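Local coordinates for amino acid ABC transporter, periplasmic amino acid-binding protein, putative (Streptococcus pneumoniae, PDB 4I62) that binds L-arginine in the cleft between its two lobes and probably delivers it to a membrane ABC transporter for uptake into the cell, at residues A[196-201]-A[225-230]; A[72-77]-A[243-248]; A[54-59]-A[263-268]; A[66-71]-A[123-128]. All blocks are in the same frame, centred on the assembly; numbering follows the deposited sequence. Where two conformers were deposited one is given.

Interaction 1. Residues A[196-201]-A[225-230]; sequences IFEEPV and DSYAVA. With ARG (arginine), chain B.
Tyr227 and Asp225 converge from strand 226-232 and the residue before it on the carboxylate of Glu198, which itself grips the bound arginine. Hydrogen bonds come first. Tyr227 OH donates to Glu198 OE1 over 2.7 Å, arriving from above the carboxylate plane, 66° out of it, while the carboxylate carbon lies at the edge of the phenol ring. That same Glu198 OE1 accepts from the alpha-amino N of the arginine at 2.9 Å, and Glu198 OE2 takes a weak bond from this N at 3.0 Å, so both oxygens attend one ammonium group. A bend at chi2 (146°) turns the Glu198 carboxylate to meet all of them.

Acid against acid comes next. Glu198 OE2 sits 2.6 Å from Asp225 OD2, with the carboxylate planes 38° apart; an approach this short suggests that one of the two acids holds a proton and donates it to the other. The other oxygen, Asp225 OD1, is hydrogen-bonded to Ser110 OG, which steadies the aspartate behind Glu198. Phe52 meets the Tyr227 ring edge-to-face.

These residues form part of the alpha-amino end of the arginine pocket, an acidic ammonium-binding site in the cleft of the type II periplasmic binding protein fold.

Interaction 2. Residues A[72-77]-A[243-248]; sequences AKAIAT and DKTIQK
Thr245 projects from helix 236-251 onto Ala74 and Ile75 of helix 67-79. Followed outward, its CB comes first, 4.0 Å from Ile75 CG1. From there the side chain forks. The methyl CG2 lies anti to the backbone N of Thr245, which aims it at the other helix: it touches Ala74 CB at 3.6 Å and also lies 3.9 Å from Ile75 CG1, so it fits against two consecutive residues. The hydroxyl branch takes the place beside the backbone N (chi1 -55°). Thr245 OG1 passes 4.0 Å from Ile75 CA, yet its hydrogen bond goes back into its own helix, to Ala241 O; the polar tip is thus satisfied locally, and the closest contacts across the helices are made by carbon atoms.

Small side chains let the backbones come close, with Ile75 CA and Thr245 CA 6.1 Å apart. The Ile75 and Thr245 side chains meet at about a right angle, and no hydrogen bond joins the two segments.

Ile246 carries the helix pairing on toward Leu71. On the side of helix 67-79 turned away from 243-248, Ala72 and Ala76 pack on Leu83 of strand 82-87, so this helix is sandwiched between helix 236-251 and the parallel sheet.

Interaction 3. Residues A[54-59]-A[263-268]; sequences YQKVVD and FKASIE
The strand bearing Tyr54 and Lys56 passes the C-terminal part of helix 254-265 at Ala265 and Ser266, the nearest CA atoms being those of Lys56 and Ser266 at 7.1 Å, and side chains rather than paired backbones bridge the gap. Tyr54 holds CG between its backbone N and carbonyl carbon (chi1 59°), which lays the ring against Ser266, just where helix 254-265 runs out. Ser266 CB sits over one face, 3.8 Å from the Tyr54 ring centroid and 24° off the normal, a CH-pi contact displaced toward the rim; Tyr54 CZ is its nearest ring atom at 3.5 Å. At the end of the ring, Tyr54 OH touches Ala265 CB at 3.4 Å and makes a weak hydrogen bond to Ala262 O.

Ser266 turns its polar end away from the ring: Ser266 OG donates to Phe263 O at 2.7 Å, and the same carbonyl also accepts from Ser266 N, so two bonds pin the turn. Lys56 runs extended until a final bend brings Lys56 NZ to Ala265 O at 2.9 Å, in the carbonyl plane and on a lone pair. The ammonium probably interacts favourably with the partial negative charge that gathers where a helix runs out.

Asn208 holds the departing tail through Ser266 O and Glu268 N. The Tyr54 and Lys56 contacts thus lean the beta-hairpin 54-58/61-65 on the last helix, which belongs to the same lobe although it comes some 200 residues later, as the chain crosses back between lobes in type II binding proteins.

Interaction 4. Residues A[66-71]-A[123-128]; sequences GSDIEL and TPYYTA
Leu71 and Asp68 of helix 67-79 meet Tyr125 in two different ways, one methyl over the ring and one carboxylate at the hydroxyl. The close packing is at the ring: Leu71 CD2 stands over its centre, 4.0 Å from the Tyr125 centroid and only 8° off the normal, a nearly vertical CH-pi contact. With CG anti to the backbone N (chi1 176°), Leu71 reaches straight out toward that face. Ile246 of helix 236-251 and Leu255 of helix 254-265 add further apolar cover around Tyr125.

At the far end of the ring, Tyr125 OH lies 2.7 Å from Asp68 OD1 in a weak hydrogen bond that is not the sole possible use of the hydroxyl proton. The carboxylate plane stands at 77° to the ring.

Away from these three buried side chains the contact is loose. The backbones keep well apart, Leu71 CA and Tyr125 CA being 9.8 Å from each other, and the strand soon leads off to Thr127, which is open to solvent.

Asp68 OD2 is hydrogen-bonded to Gly108 N, and Gly108 O binds the arginine, so Asp68 acts in the second shell. The nearby Glu53 would tend to raise the proton affinity of Asp68, while Tyr125 OH and Gly108 N probably stabilise its negative charge.

In the fold
Interaction 1 grips the arginine directly, and interaction 4 lies beside it in the second shell, the centres of the two contacts being about 9 Å apart; the two are tied through paired backbones, with Tyr227 N 2.8 Å from Tyr126 O and Tyr227 O 2.8 Å from Tyr125 N. Interaction 2 continues outward along helix 67-79, shared with interaction 4, and Asp243 OD1 reaches Thr123 N at 2.9 Å. Interaction 3 lies about 17 Å from interaction 4 between centres, yet Tyr54 packs on Gly66 and Phe263 on Pro200. The Asp68 side chain lies about 6 Å from the arginine and that of Tyr54 about 9 Å, so interaction 4 is near the pocket and interaction 3 more remote.

Interaction 1. Residues A[196-201]-A[225-230]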
loop_
_atom_site.group_PDB
_atom_site.type_symbol
_atom_site.label_atom_id
_atom_site.label_comp_id
_atom_site.label_asym_id
_atom_site.label_seq_id
_atom_site.Cartn_x
_atom_site.Cartn_y
_atom_site.Cartn_z
ATOM N N ILE A 196 -6.058 1.457 -11.398
ATOM C CA ILE A 196 -6.557 0.541 -10.383
ATOM C C ILE A 196 -5.865 0.798 -9.057
ATOM O O ILE A 196 -4.623 0.686 -8.975
ATOM C CB ILE A 196 -6.347 -0.946 -10.781
ATOM C CG1 ILE A 196 -6.816 -1.236 -12.205
ATOM C CG2 ILE A 196 -6.992 -1.870 -9.766
ATOM C CD1 ILE A 196 -6.526 -2.648 -12.663
ATOM N N PHE A 197 -6.620 1.107 -8.004
ATOM C CA PHE A 197 -6.072 1.253 -6.666
ATOM C C PHE A 197 -7.043 0.651 -5.657
ATOM O O PHE A 197 -8.264 0.695 -5.831
ATOM C CB PHE A 197 -5.909 2.736 -6.240
ATOM C CG PHE A 197 -4.740 3.477 -6.825
ATOM C CD1 PHE A 197 -3.467 2.970 -6.849
ATOM C CD2 PHE A 197 -4.936 4.742 -7.358
ATOM C CE1 PHE A 197 -2.392 3.711 -7.411
ATOM C CE2 PHE A 197 -3.879 5.487 -7.866
ATOM C CZ PHE A 197 -2.613 4.981 -7.883
ATOM N N GLU A 198 -6.485 0.153 -4.554
ATOM C CA GLU A 198 -7.316 -0.251 -3.421
ATOM C C GLU A 198 -8.105 0.952 -2.883
ATOM O O GLU A 198 -7.611 2.090 -2.884
ATOM C CB GLU A 198 -6.438 -0.911 -2.358
ATOM C CG GLU A 198 -6.020 -2.321 -2.840
ATOM C CD GLU A 198 -4.629 -2.811 -2.421
ATOM O OE1 GLU A 198 -3.723 -1.986 -2.140
ATOM O OE2 GLU A 198 -4.418 -4.039 -2.467
ATOM N N GLU A 199 -9.313 0.683 -2.416
ATOM C CA GLU A 199 -10.299 1.702 -2.111
ATOM C C GLU A 199 -9.792 2.883 -1.255
ATOM O O GLU A 199 -10.023 4.034 -1.630
ATOM C CB GLU A 199 -11.548 1.062 -1.493
ATOM C CG GLU A 199 -12.656 2.076 -1.239
ATOM C CD GLU A 199 -13.989 1.440 -0.856
ATOM O OE1 GLU A 199 -14.016 0.251 -0.460
ATOM O OE2 GLU A 199 -15.028 2.153 -0.862
ATOM N N PRO A 200 -9.137 2.633 -0.114
ATOM C CA PRO A 200 -8.762 3.787 0.734
ATOM C C PRO A 200 -7.745 4.693 0.047
ATOM O O PRO A 200 -7.753 5.903 0.220
ATOM C CB PRO A 200 -8.140 3.123 1.985
ATOM C CG PRO A 200 -7.756 1.751 1.543
ATOM C CD PRO A 200 -8.804 1.350 0.533
ATOM N N VAL A 201 -6.876 4.091 -0.750
ATOM C CA VAL A 201 -5.853 4.829 -1.484
ATOM C C VAL A 201 -6.492 5.628 -2.633
ATOM O O VAL A 201 -6.194 6.808 -2.832
ATOM C CB VAL A 201 -4.742 3.865 -1.958
ATOM C CG1 VAL A 201 -3.743 4.572 -2.856
ATOM C CG2 VAL A 201 -4.048 3.293 -0.726
ATOM N N ASP A 225 -8.119 -9.645 -0.266
ATOM C CA ASP A 225 -6.979 -8.773 -0.402
ATOM C C ASP A 225 -6.695 -8.216 0.989
ATOM O O ASP A 225 -7.303 -7.212 1.398
ATOM C CB ASP A 225 -7.310 -7.646 -1.376
ATOM C CG ASP A 225 -6.138 -6.717 -1.622
ATOM O OD1 ASP A 225 -5.036 -6.941 -1.052
ATOM O OD2 ASP A 225 -6.329 -5.767 -2.411
ATOM N N SER A 226 -5.806 -8.877 1.705
ATOM C CA SER A 226 -5.471 -8.492 3.070
ATOM C C SER A 226 -4.042 -8.015 3.182
ATOM O O SER A 226 -3.114 -8.652 2.656
ATOM C CB SER A 226 -5.652 -9.687 3.990
ATOM O OG SER A 226 -7.013 -10.091 3.985
ATOM N N TYR A 227 -3.847 -6.863 3.849
ATOM C CA TYR A 227 -2.518 -6.349 4.076
ATOM C C TYR A 227 -1.878 -7.035 5.296
ATOM O O TYR A 227 -2.552 -7.323 6.284
ATOM C CB TYR A 227 -2.530 -4.850 4.378
ATOM C CG TYR A 227 -2.946 -3.917 3.293
ATOM C CD1 TYR A 227 -3.216 -4.348 2.004
ATOM C CD2 TYR A 227 -3.071 -2.559 3.594
ATOM C CE1 TYR A 227 -3.605 -3.415 1.008
ATOM C CE2 TYR A 227 -3.456 -1.644 2.634
ATOM C CZ TYR A 227 -3.726 -2.076 1.355
ATOM O OH TYR A 227 -4.084 -1.114 0.420
ATOM N N ALA A 228 -0.567 -7.261 5.188
ATOM C CA ALA A 228 0.194 -7.880 6.255
ATOM C C ALA A 228 1.627 -7.367 6.205
ATOM O O ALA A 228 2.074 -6.779 5.194
ATOM C CB ALA A 228 0.130 -9.388 6.131
ATOM N N VAL A 229 2.356 -7.568 7.295
ATOM C CA VAL A 229 3.771 -7.244 7.351
ATOM C C VAL A 229 4.570 -8.418 6.807
ATOM O O VAL A 229 4.348 -9.557 7.218
ATOM C CB VAL A 229 4.169 -6.969 8.798
ATOM C CG1 VAL A 229 5.685 -6.770 8.929
ATOM C CG2 VAL A 229 3.363 -5.807 9.373
ATOM N N ALA A 230 5.480 -8.139 5.867
ATOM C CA ALA A 230 6.312 -9.224 5.307
ATOM C C ALA A 230 7.657 -9.250 5.973
ATOM O O ALA A 230 8.244 -8.203 6.314
ATOM C CB ALA A 230 6.503 -9.031 3.799
HETATM N N ARG B . -1.437 -3.782 -1.923
HETATM C CA ARG B . -0.669 -3.766 -3.196
HETATM C C ARG B . 0.408 -4.846 -3.211
HETATM O O ARG B . 0.788 -5.346 -2.132
HETATM C CB ARG B . -0.116 -2.383 -3.483
HETATM C CG ARG B . 0.747 -1.824 -2.350
HETATM C CD ARG B . 1.512 -0.588 -2.774
HETATM N NE ARG B . 2.065 0.077 -1.609
HETATM C CZ ARG B . 2.810 1.163 -1.637
HETATM N NH1 ARG B . 3.273 1.676 -0.501
HETATM N NH2 ARG B . 3.105 1.737 -2.801
HETATM O OXT ARG B . 0.905 -5.149 -4.346
#

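Interaction 2. Residues A[72-77]-A[243-248]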
loop_
_atom_site.group_PDB
_atom_site.type_symbol
_atom_site.label_atom_id
_atom_site.label_comp_id
_atom_site.label_asym_id
_atom_site.label_seq_id
_atom_site.Cartn_x
_atom_site.Cartn_y
_atom_site.Cartn_z
ATOM N N ALA A 72 4.705 0.612 12.562
ATOM C CA ALA A 72 6.143 0.356 12.654
ATOM C C ALA A 72 6.720 0.837 13.994
ATOM O O ALA A 72 7.529 0.175 14.597
ATOM C CB ALA A 72 6.871 1.025 11.486
ATOM N N LYS A 73 6.309 2.044 14.418
ATOM C CA LYS A 73 6.760 2.574 15.709
ATOM C C LYS A 73 6.333 1.665 16.863
ATOM O O LYS A 73 7.106 1.435 17.806
ATOM C CB LYS A 73 6.166 3.972 15.936
ATOM C CG LYS A 73 6.777 5.082 15.104
ATOM C CD LYS A 73 6.006 6.411 15.373
ATOM C CE LYS A 73 6.488 7.570 14.525
ATOM N NZ LYS A 73 5.589 8.730 14.776
ATOM N N ALA A 74 5.109 1.161 16.803
ATOM C CA ALA A 74 4.624 0.282 17.857
ATOM C C ALA A 74 5.424 -1.018 17.905
ATOM O O ALA A 74 5.734 -1.532 18.982
ATOM C CB ALA A 74 3.108 0.023 17.710
ATOM N N ILE A 75 5.752 -1.579 16.734
ATOM C CA ILE A 75 6.559 -2.790 16.694
ATOM C C ILE A 75 7.960 -2.529 17.248
ATOM O O ILE A 75 8.482 -3.320 18.009
ATOM C CB ILE A 75 6.596 -3.369 15.246
ATOM C CG1 ILE A 75 5.197 -3.761 14.795
ATOM C CG2 ILE A 75 7.599 -4.515 15.160
ATOM C CD1 ILE A 75 5.098 -4.013 13.293
ATOM N N ALA A 76 8.576 -1.422 16.845
ATOM C CA ALA A 76 9.916 -1.100 17.327
ATOM C C ALA A 76 9.899 -0.927 18.848
ATOM O O ALA A 76 10.794 -1.412 19.524
ATOM C CB ALA A 76 10.446 0.152 16.642
ATOM N N THR A 77 8.872 -0.267 19.392
ATOM C CA THR A 77 8.730 -0.082 20.846
ATOM C C THR A 77 8.608 -1.454 21.531
ATOM O O THR A 77 9.251 -1.709 22.570
ATOM C CB THR A 77 7.469 0.769 21.168
ATOM O OG1 THR A 77 7.663 2.102 20.670
ATOM C CG2 THR A 77 7.214 0.822 22.670
ATOM N N ASP A 243 2.882 -9.849 15.496
ATOM C CA ASP A 243 1.480 -10.257 15.700
ATOM C C ASP A 243 0.936 -9.837 17.063
ATOM O O ASP A 243 -0.240 -9.502 17.157
ATOM C CB ASP A 243 1.339 -11.766 15.478
ATOM C CG ASP A 243 1.361 -12.121 13.997
ATOM O OD1 ASP A 243 1.404 -11.193 13.147
ATOM O OD2 ASP A 243 1.306 -13.292 13.647
ATOM N N LYS A 244 1.767 -9.858 18.110
ATOM C CA LYS A 244 1.342 -9.339 19.406
ATOM C C LYS A 244 0.930 -7.872 19.271
ATOM O O LYS A 244 -0.046 -7.430 19.863
ATOM C CB LYS A 244 2.488 -9.477 20.416
ATOM C CG LYS A 244 2.218 -8.836 21.762
ATOM C CD LYS A 244 3.456 -8.923 22.644
ATOM C CE LYS A 244 3.173 -8.508 24.077
ATOM N NZ LYS A 244 2.501 -7.189 24.170
ATOM N N THR A 245 1.713 -7.118 18.503
ATOM C CA THR A 245 1.452 -5.696 18.304
ATOM C C THR A 245 0.170 -5.454 17.505
ATOM O O THR A 245 -0.664 -4.631 17.896
ATOM C CB THR A 245 2.670 -5.006 17.638
ATOM O OG1 THR A 245 3.842 -5.253 18.396
ATOM C CG2 THR A 245 2.464 -3.509 17.515
ATOM N N ILE A 246 0.013 -6.191 16.398
ATOM C CA ILE A 246 -1.203 -6.072 15.616
ATOM C C ILE A 246 -2.422 -6.445 16.455
ATOM O O ILE A 246 -3.425 -5.735 16.435
ATOM C CB ILE A 246 -1.123 -6.906 14.320
ATOM C CG1 ILE A 246 -0.071 -6.293 13.376
ATOM C CG2 ILE A 246 -2.475 -6.957 13.638
ATOM C CD1 ILE A 246 0.323 -7.238 12.223
ATOM N N GLN A 247 -2.347 -7.549 17.188
ATOM C CA GLN A 247 -3.453 -7.995 18.045
ATOM C C GLN A 247 -3.883 -6.891 19.034
ATOM O O GLN A 247 -5.053 -6.596 19.200
ATOM C CB GLN A 247 -3.018 -9.267 18.781
ATOM C CG GLN A 247 -4.040 -9.844 19.808
ATOM C CD GLN A 247 -3.570 -11.142 20.473
ATOM O OE1 GLN A 247 -3.105 -11.144 21.626
ATOM N NE2 GLN A 247 -3.739 -12.258 19.778
ATOM N N LYS A 248 -2.896 -6.275 19.667
ATOM C CA LYS A 248 -3.176 -5.225 20.631
ATOM C C LYS A 248 -3.862 -4.025 19.971
ATOM O O LYS A 248 -4.845 -3.483 20.498
ATOM C CB LYS A 248 -1.848 -4.802 21.275
ATOM C CG LYS A 248 -1.965 -3.670 22.267
ATOM C CD LYS A 248 -0.601 -3.212 22.779
ATOM C CE LYS A 248 0.135 -4.331 23.492
ATOM N NZ LYS A 248 1.221 -3.814 24.386
#

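Interaction 3. Residues A[54-59]-A[263-268]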
loop_
_atom_site.group_PDB
_atom_site.type_symbol
_atom_site.label_atom_id
_atom_site.label_comp_id
_atom_site.label_asym_id
_atom_site.label_seq_id
_atom_site.Cartn_x
_atom_site.Cartn_y
_atom_site.Cartn_z
ATOM N N TYR A 54 2.893 8.108 3.351
ATOM C CA TYR A 54 2.884 9.197 2.386
ATOM C C TYR A 54 3.825 10.269 2.898
ATOM O O TYR A 54 4.301 10.239 4.038
ATOM C CB TYR A 54 1.455 9.721 2.162
ATOM C CG TYR A 54 0.733 10.260 3.394
ATOM C CD1 TYR A 54 0.093 9.377 4.273
ATOM C CD2 TYR A 54 0.656 11.638 3.659
ATOM C CE1 TYR A 54 -0.606 9.838 5.355
ATOM C CE2 TYR A 54 -0.022 12.100 4.774
ATOM C CZ TYR A 54 -0.651 11.203 5.610
ATOM O OH TYR A 54 -1.343 11.639 6.721
ATOM N N GLN A 55 4.101 11.231 2.022
ATOM C CA GLN A 55 4.918 12.384 2.376
ATOM C C GLN A 55 4.027 13.556 2.709
ATOM O O GLN A 55 3.134 13.923 1.918
ATOM C CB GLN A 55 5.870 12.769 1.245
ATOM C CG GLN A 55 6.914 11.721 0.911
ATOM C CD GLN A 55 7.908 12.224 -0.113
ATOM O OE1 GLN A 55 8.809 12.997 0.212
ATOM N NE2 GLN A 55 7.740 11.808 -1.358
ATOM N N LYS A 56 4.276 14.162 3.858
ATOM C CA LYS A 56 3.509 15.314 4.291
ATOM C C LYS A 56 4.488 16.447 4.520
ATOM O O LYS A 56 5.519 16.245 5.166
ATOM C CB LYS A 56 2.794 14.964 5.606
ATOM C CG LYS A 56 1.895 16.050 6.143
ATOM C CD LYS A 56 1.152 15.549 7.386
ATOM C CE LYS A 56 0.340 16.654 8.067
ATOM N NZ LYS A 56 -0.623 17.277 7.097
ATOM N N VAL A 57 4.189 17.659 4.062
ATOM C CA VAL A 57 5.057 18.785 4.376
ATOM C C VAL A 57 4.767 19.235 5.805
ATOM O O VAL A 57 3.620 19.566 6.168
ATOM C CB VAL A 57 4.873 19.942 3.392
ATOM C CG1 VAL A 57 5.985 20.968 3.589
ATOM C CG2 VAL A 57 4.849 19.404 1.967
ATOM N N VAL A 58 5.811 19.234 6.619
ATOM C CA VAL A 58 5.711 19.606 8.015
ATOM C C VAL A 58 6.812 20.633 8.243
ATOM O O VAL A 58 7.985 20.324 8.053
ATOM C CB VAL A 58 5.913 18.362 8.921
ATOM C CG1 VAL A 58 5.829 18.772 10.363
ATOM C CG2 VAL A 58 4.842 17.325 8.634
ATOM N N ASP A 59 6.441 21.856 8.612
ATOM C CA ASP A 59 7.447 22.874 8.905
ATOM C C ASP A 59 8.422 23.043 7.729
ATOM O O ASP A 59 9.630 23.223 7.919
ATOM C CB ASP A 59 8.186 22.493 10.198
ATOM C CG ASP A 59 8.889 23.650 10.853
ATOM O OD1 ASP A 59 8.444 24.804 10.686
ATOM O OD2 ASP A 59 9.882 23.380 11.575
ATOM N N PHE A 263 -5.616 9.334 7.329
ATOM C CA PHE A 263 -6.402 9.737 6.172
ATOM C C PHE A 263 -6.711 11.240 6.251
ATOM O O PHE A 263 -6.475 11.989 5.298
ATOM C CB PHE A 263 -7.677 8.898 6.069
ATOM C CG PHE A 263 -8.413 9.098 4.771
ATOM C CD1 PHE A 263 -9.322 10.124 4.636
ATOM C CD2 PHE A 263 -8.145 8.299 3.659
ATOM C CE1 PHE A 263 -9.997 10.325 3.445
ATOM C CE2 PHE A 263 -8.808 8.496 2.455
ATOM C CZ PHE A 263 -9.713 9.509 2.348
ATOM N N LYS A 264 -7.206 11.687 7.409
ATOM C CA LYS A 264 -7.499 13.098 7.611
ATOM C C LYS A 264 -6.266 13.977 7.407
ATOM O O LYS A 264 -6.346 15.008 6.746
ATOM C CB LYS A 264 -8.020 13.315 9.026
ATOM C CG LYS A 264 -9.381 12.706 9.306
ATOM C CD LYS A 264 -9.776 12.892 10.768
ATOM C CE LYS A 264 -11.121 12.233 11.072
ATOM N NZ LYS A 264 -12.226 12.799 10.243
ATOM N N ALA A 265 -5.121 13.556 7.939
ATOM C CA ALA A 265 -3.880 14.336 7.819
ATOM C C ALA A 265 -3.284 14.358 6.396
ATOM O O ALA A 265 -2.434 15.206 6.081
ATOM C CB ALA A 265 -2.839 13.848 8.822
ATOM N N SER A 266 -3.761 13.457 5.533
ATOM C CA SER A 266 -3.304 13.431 4.136
ATOM C C SER A 266 -4.072 14.384 3.226
ATOM O O SER A 266 -3.666 14.599 2.075
ATOM C CB SER A 266 -3.397 12.003 3.572
ATOM O OG SER A 266 -4.745 11.648 3.221
ATOM N N ILE A 267 -5.163 14.961 3.724
ATOM C CA ILE A 267 -5.966 15.874 2.921
ATOM C C ILE A 267 -5.298 17.239 2.942
ATOM O O ILE A 267 -5.091 17.831 4.012
ATOM C CB ILE A 267 -7.411 15.977 3.447
ATOM C CG1 ILE A 267 -8.085 14.605 3.399
ATOM C CG2 ILE A 267 -8.204 16.968 2.602
ATOM C CD1 ILE A 267 -9.457 14.551 4.046
ATOM N N GLU A 268 -4.950 17.730 1.756
ATOM C CA GLU A 268 -4.241 19.004 1.614
ATOM C C GLU A 268 -5.191 20.180 1.816
ATOM O O GLU A 268 -6.314 20.184 1.311
ATOM C CB GLU A 268 -3.570 19.097 0.236
ATOM C CG GLU A 268 -2.557 17.993 -0.029
ATOM C CD GLU A 268 -2.237 17.814 -1.509
ATOM O OE1 GLU A 268 -2.725 18.610 -2.335
ATOM O OE2 GLU A 268 -1.495 16.859 -1.842
#

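Interaction 4. Residues A[66-71]-A[123-128]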
loop_
_atom_site.group_PDB
_atom_site.type_symbol
_atom_site.label_atom_id
_atom_site.label_comp_id
_atom_site.label_asym_id
_atom_site.label_seq_id
_atom_site.Cartn_x
_atom_site.Cartn_y
_atom_site.Cartn_z
ATOM N N GLY A 66 2.098 8.189 8.343
ATOM C CA GLY A 66 0.934 7.389 7.990
ATOM C C GLY A 66 0.677 6.248 8.965
ATOM O O GLY A 66 1.475 5.995 9.895
ATOM N N SER A 67 -0.425 5.526 8.758
ATOM C CA SER A 67 -0.780 4.494 9.717
ATOM C C SER A 67 0.232 3.357 9.773
ATOM O O SER A 67 0.413 2.755 10.837
ATOM C CB SER A 67 -2.175 3.955 9.428
ATOM O OG SER A 67 -2.268 3.404 8.131
ATOM N N ASP A 68 0.908 3.044 8.661
ATOM C CA ASP A 68 1.915 1.996 8.679
ATOM C C ASP A 68 3.159 2.477 9.437
ATOM O O ASP A 68 3.889 1.663 10.008
ATOM C CB ASP A 68 2.361 1.611 7.252
ATOM C CG ASP A 68 1.471 0.573 6.576
ATOM O OD1 ASP A 68 0.621 -0.040 7.242
ATOM O OD2 ASP A 68 1.697 0.338 5.354
ATOM N N ILE A 69 3.430 3.787 9.429
ATOM C CA ILE A 69 4.551 4.323 10.201
ATOM C C ILE A 69 4.217 4.174 11.696
ATOM O O ILE A 69 5.079 3.802 12.505
ATOM C CB ILE A 69 4.845 5.806 9.853
ATOM C CG1 ILE A 69 5.504 5.954 8.492
ATOM C CG2 ILE A 69 5.753 6.437 10.903
ATOM C CD1 ILE A 69 4.757 5.463 7.296
ATOM N N GLU A 70 2.967 4.448 12.082
ATOM C CA GLU A 70 2.573 4.265 13.482
ATOM C C GLU A 70 2.629 2.794 13.893
ATOM O O GLU A 70 3.051 2.482 15.015
ATOM C CB GLU A 70 1.197 4.892 13.701
ATOM C CG GLU A 70 1.179 6.396 13.435
ATOM C CD GLU A 70 2.188 7.139 14.290
ATOM O OE1 GLU A 70 2.170 6.930 15.520
ATOM O OE2 GLU A 70 3.008 7.921 13.765
ATOM N N LEU A 71 2.227 1.884 13.011
ATOM C CA LEU A 71 2.375 0.458 13.266
ATOM C C LEU A 71 3.844 0.097 13.443
ATOM O O LEU A 71 4.214 -0.621 14.378
ATOM C CB LEU A 71 1.759 -0.335 12.126
ATOM C CG LEU A 71 1.891 -1.862 12.155
ATOM C CD1 LEU A 71 1.373 -2.475 13.456
ATOM C CD2 LEU A 71 1.224 -2.513 10.958
ATOM N N THR A 123 -0.075 -11.893 10.763
ATOM C CA THR A 123 -1.516 -11.923 10.669
ATOM C C THR A 123 -1.979 -10.643 9.919
ATOM O O THR A 123 -1.323 -9.604 9.970
ATOM C CB THR A 123 -2.099 -11.990 12.071
ATOM O OG1 THR A 123 -3.455 -12.425 12.017
ATOM C CG2 THR A 123 -2.062 -10.668 12.763
ATOM N N PRO A 124 -3.106 -10.702 9.205
ATOM C CA PRO A 124 -3.494 -9.515 8.438
ATOM C C PRO A 124 -3.925 -8.365 9.328
ATOM O O PRO A 124 -4.498 -8.588 10.434
ATOM C CB PRO A 124 -4.707 -9.989 7.625
ATOM C CG PRO A 124 -4.658 -11.467 7.645
ATOM C CD PRO A 124 -3.865 -11.906 8.826
ATOM N N TYR A 125 -3.704 -7.155 8.862
ATOM C CA TYR A 125 -4.111 -5.972 9.592
ATOM C C TYR A 125 -5.103 -5.067 8.880
ATOM O O TYR A 125 -5.545 -4.086 9.493
ATOM C CB TYR A 125 -2.930 -5.166 10.139
ATOM C CG TYR A 125 -2.078 -4.491 9.091
ATOM C CD1 TYR A 125 -2.391 -3.230 8.620
ATOM C CD2 TYR A 125 -0.911 -5.096 8.618
ATOM C CE1 TYR A 125 -1.580 -2.587 7.661
ATOM C CE2 TYR A 125 -0.085 -4.474 7.678
ATOM C CZ TYR A 125 -0.436 -3.213 7.211
ATOM O OH TYR A 125 0.379 -2.581 6.301
ATOM N N TYR A 126 -5.428 -5.345 7.617
ATOM C CA TYR A 126 -6.402 -4.516 6.911
ATOM C C TYR A 126 -6.928 -5.348 5.769
ATOM O O TYR A 126 -6.197 -6.207 5.228
ATOM C CB TYR A 126 -5.731 -3.269 6.318
ATOM C CG TYR A 126 -6.696 -2.268 5.764
ATOM C CD1 TYR A 126 -7.357 -1.406 6.616
ATOM C CD2 TYR A 126 -6.957 -2.170 4.404
ATOM C CE1 TYR A 126 -8.275 -0.479 6.145
ATOM C CE2 TYR A 126 -7.912 -1.247 3.918
ATOM C CZ TYR A 126 -8.542 -0.402 4.799
ATOM O OH TYR A 126 -9.457 0.529 4.337
ATOM N N THR A 127 -8.182 -5.123 5.374
ATOM C CA THR A 127 -8.702 -5.763 4.172
ATOM C C THR A 127 -9.319 -4.739 3.264
ATOM O O THR A 127 -10.068 -3.853 3.687
ATOM C CB THR A 127 -9.715 -6.833 4.479
ATOM O OG1 THR A 127 -10.785 -6.244 5.216
ATOM C CG2 THR A 127 -9.054 -7.934 5.265
ATOM N N ALA A 128 -8.994 -4.863 1.988
ATOM C CA ALA A 128 -9.337 -3.847 0.989
ATOM C C ALA A 128 -10.059 -4.429 -0.219
ATOM O O ALA A 128 -9.918 -5.619 -0.491
ATOM C CB ALA A 128 -8.062 -3.122 0.520
#